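Local coordinates for purine nucleoside phosphorylase (Thermus thermophilus, PDB 1ODK), which catalyses the reversible phosphorolysis of purine nucleosides, giving the free purine base and a pentose 1-phosphate, at the interface of chains A and B. Sequence-based numbering; all coordinates share one arbitrary frame. Chains: chain A/B, Purine nucleoside phosphorylase.

The interface of chains A and B. Residues chain A 138-139, 142; chain B 131-132, 135.
B:Arg135 lies across A:Trp138 and ends on A:Glu142, joining two copies of helix 131-143, one from each subunit of this nucleoside phosphorylase. The patch is part of a two-fold interface, likely one of those that hold the hexamer together.

CB of B:Arg135 lies 4.0 Å from CZ3 of A:Trp138. CG is anti to the backbone N (chi1 -171°), and the chain then runs extended to NE, which carries it over the face of the ring. CD of B:Arg135 sits 3.8 Å from CH2 of A:Trp138. The guanidinium is inclined 35° to the indole; its NH1 hangs over the five-membered ring, 3.6 Å from the centroid, a cation-pi contact. The same NH1 of B:Arg135 donates an almost straight hydrogen bond to A:Glu142 OE1 (2.8 Å), on the syn side but tilted out of the carboxylate plane. NH2 of B:Arg135 completes the end-on grip with a hydrogen bond and salt bridge to OE2 of A:Glu142 (2.7 Å), meeting it from above that plane. Both acceptors lie close to the guanidinium plane, but the carboxylate is twisted 32° against it. NH2 also lies near CG of A:Arg139, whose guanidinium stays further off; the carboxylate may offset the repulsion between the like charges.

The far edge of the indole faces the B:Pro131–B:Glu132 peptide, with B:Pro131 O 3.3 Å from CH2 of A:Trp138, while the bent B:Glu132 brings OE1 to 3.4 Å from CZ2 of that ring.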
ATOM      1  N   TRP A 138      11.297  -1.443 -33.933  1.00 11.57           N
ATOM      2  CA  TRP A 138      10.714  -2.673 -34.464  1.00 12.42           C
ATOM      3  C   TRP A 138      10.959  -2.776 -35.978  1.00 14.47           C
ATOM      4  O   TRP A 138      11.395  -3.816 -36.477  1.00 15.34           O
ATOM      5  CB  TRP A 138       9.207  -2.678 -34.179  1.00 12.18           C
ATOM      6  CG  TRP A 138       8.520  -4.005 -34.351  1.00 14.89           C
ATOM      7  CD1 TRP A 138       9.008  -5.115 -34.977  1.00 13.08           C
ATOM      8  CD2 TRP A 138       7.192  -4.334 -33.929  1.00 14.68           C
ATOM      9  NE1 TRP A 138       8.065  -6.116 -34.971  1.00 14.45           N
ATOM     10  CE2 TRP A 138       6.939  -5.662 -34.336  1.00 14.55           C
ATOM     11  CE3 TRP A 138       6.187  -3.634 -33.244  1.00 14.40           C
ATOM     12  CZ2 TRP A 138       5.721  -6.307 -34.084  1.00 17.47           C
ATOM     13  CZ3 TRP A 138       4.978  -4.274 -32.994  1.00 14.46           C
ATOM     14  CH2 TRP A 138       4.756  -5.598 -33.414  1.00 15.70           C
ATOM     15  N   ARG A 139      10.677  -1.697 -36.704  1.00 13.85           N
ATOM     16  CA  ARG A 139      10.864  -1.687 -38.154  1.00 16.08           C
ATOM     17  C   ARG A 139      12.316  -1.898 -38.568  1.00 17.27           C
ATOM     18  O   ARG A 139      12.603  -2.708 -39.455  1.00 17.94           O
ATOM     19  CB  ARG A 139      10.338  -0.378 -38.750  1.00 17.87           C
ATOM     20  CG  ARG A 139       8.819  -0.291 -38.785  1.00 24.90           C
ATOM     21  CD  ARG A 139       8.330   1.024 -39.378  1.00 29.99           C
ATOM     22  NE  ARG A 139       6.875   1.042 -39.522  1.00 34.89           N
ATOM     23  CZ  ARG A 139       6.177   2.092 -39.946  1.00 41.38           C
ATOM     24  NH1 ARG A 139       6.798   3.221 -40.267  1.00 39.72           N
ATOM     25  NH2 ARG A 139       4.857   2.014 -40.052  1.00 44.51           N
ATOM     26  N   GLU A 142      13.515  -5.408 -38.223  1.00 22.58           N
ATOM     27  CA  GLU A 142      13.000  -6.225 -39.318  1.00 23.42           C
ATOM     28  C   GLU A 142      13.750  -5.956 -40.621  1.00 25.20           C
ATOM     29  O   GLU A 142      14.100  -6.887 -41.349  1.00 27.81           O
ATOM     30  CB  GLU A 142      11.508  -5.952 -39.532  1.00 20.76           C
ATOM     31  CG  GLU A 142      10.600  -6.548 -38.471  1.00 23.16           C
ATOM     32  CD  GLU A 142       9.132  -6.232 -38.719  1.00 26.70           C
ATOM     33  OE1 GLU A 142       8.263  -6.965 -38.198  1.00 22.13           O
ATOM     34  OE2 GLU A 142       8.850  -5.243 -39.429  1.00 30.67           O
TER
ATOM     35  N   PRO B 131       1.607  -6.935 -29.292  1.00 10.68           N
ATOM     36  CA  PRO B 131       2.301  -6.029 -30.211  1.00 13.32           C
ATOM     37  C   PRO B 131       1.817  -6.045 -31.661  1.00 12.52           C
ATOM     38  O   PRO B 131       1.694  -4.992 -32.278  1.00 10.51           O
ATOM     39  CB  PRO B 131       3.776  -6.430 -30.062  1.00 12.46           C
ATOM     40  CG  PRO B 131       3.730  -7.811 -29.519  1.00 16.54           C
ATOM     41  CD  PRO B 131       2.554  -7.810 -28.581  1.00 10.31           C
ATOM     42  N   GLU B 132       1.531  -7.228 -32.196  1.00 11.63           N
ATOM     43  CA  GLU B 132       1.063  -7.347 -33.576  1.00 15.24           C
ATOM     44  C   GLU B 132      -0.322  -6.727 -33.780  1.00 12.60           C
ATOM     45  O   GLU B 132      -0.576  -6.075 -34.796  1.00 12.98           O
ATOM     46  CB  GLU B 132       1.045  -8.820 -33.993  1.00 18.59           C
ATOM     47  CG  GLU B 132       2.425  -9.464 -34.024  1.00 29.87           C
ATOM     48  CD  GLU B 132       3.208  -9.111 -35.271  1.00 37.01           C
ATOM     49  OE1 GLU B 132       3.183  -7.933 -35.683  1.00 44.28           O
ATOM     50  OE2 GLU B 132       3.858 -10.015 -35.836  1.00 47.32           O
ATOM     51  N   ARG B 135       0.070  -2.959 -33.635  1.00 12.55           N
ATOM     52  CA  ARG B 135       0.657  -2.499 -34.887  1.00 14.96           C
ATOM     53  C   ARG B 135      -0.368  -2.486 -36.026  1.00 12.26           C
ATOM     54  O   ARG B 135      -0.401  -1.557 -36.833  1.00 13.78           O
ATOM     55  CB  ARG B 135       1.823  -3.414 -35.253  1.00 14.22           C
ATOM     56  CG  ARG B 135       2.678  -2.940 -36.407  1.00 20.33           C
ATOM     57  CD  ARG B 135       3.705  -4.009 -36.730  1.00 23.13           C
ATOM     58  NE  ARG B 135       4.845  -3.481 -37.466  1.00 33.54           N
ATOM     59  CZ  ARG B 135       5.915  -4.200 -37.791  1.00 33.16           C
ATOM     60  NH1 ARG B 135       5.985  -5.479 -37.446  1.00 31.25           N
ATOM     61  NH2 ARG B 135       6.915  -3.639 -38.457  1.00 36.18           N
TER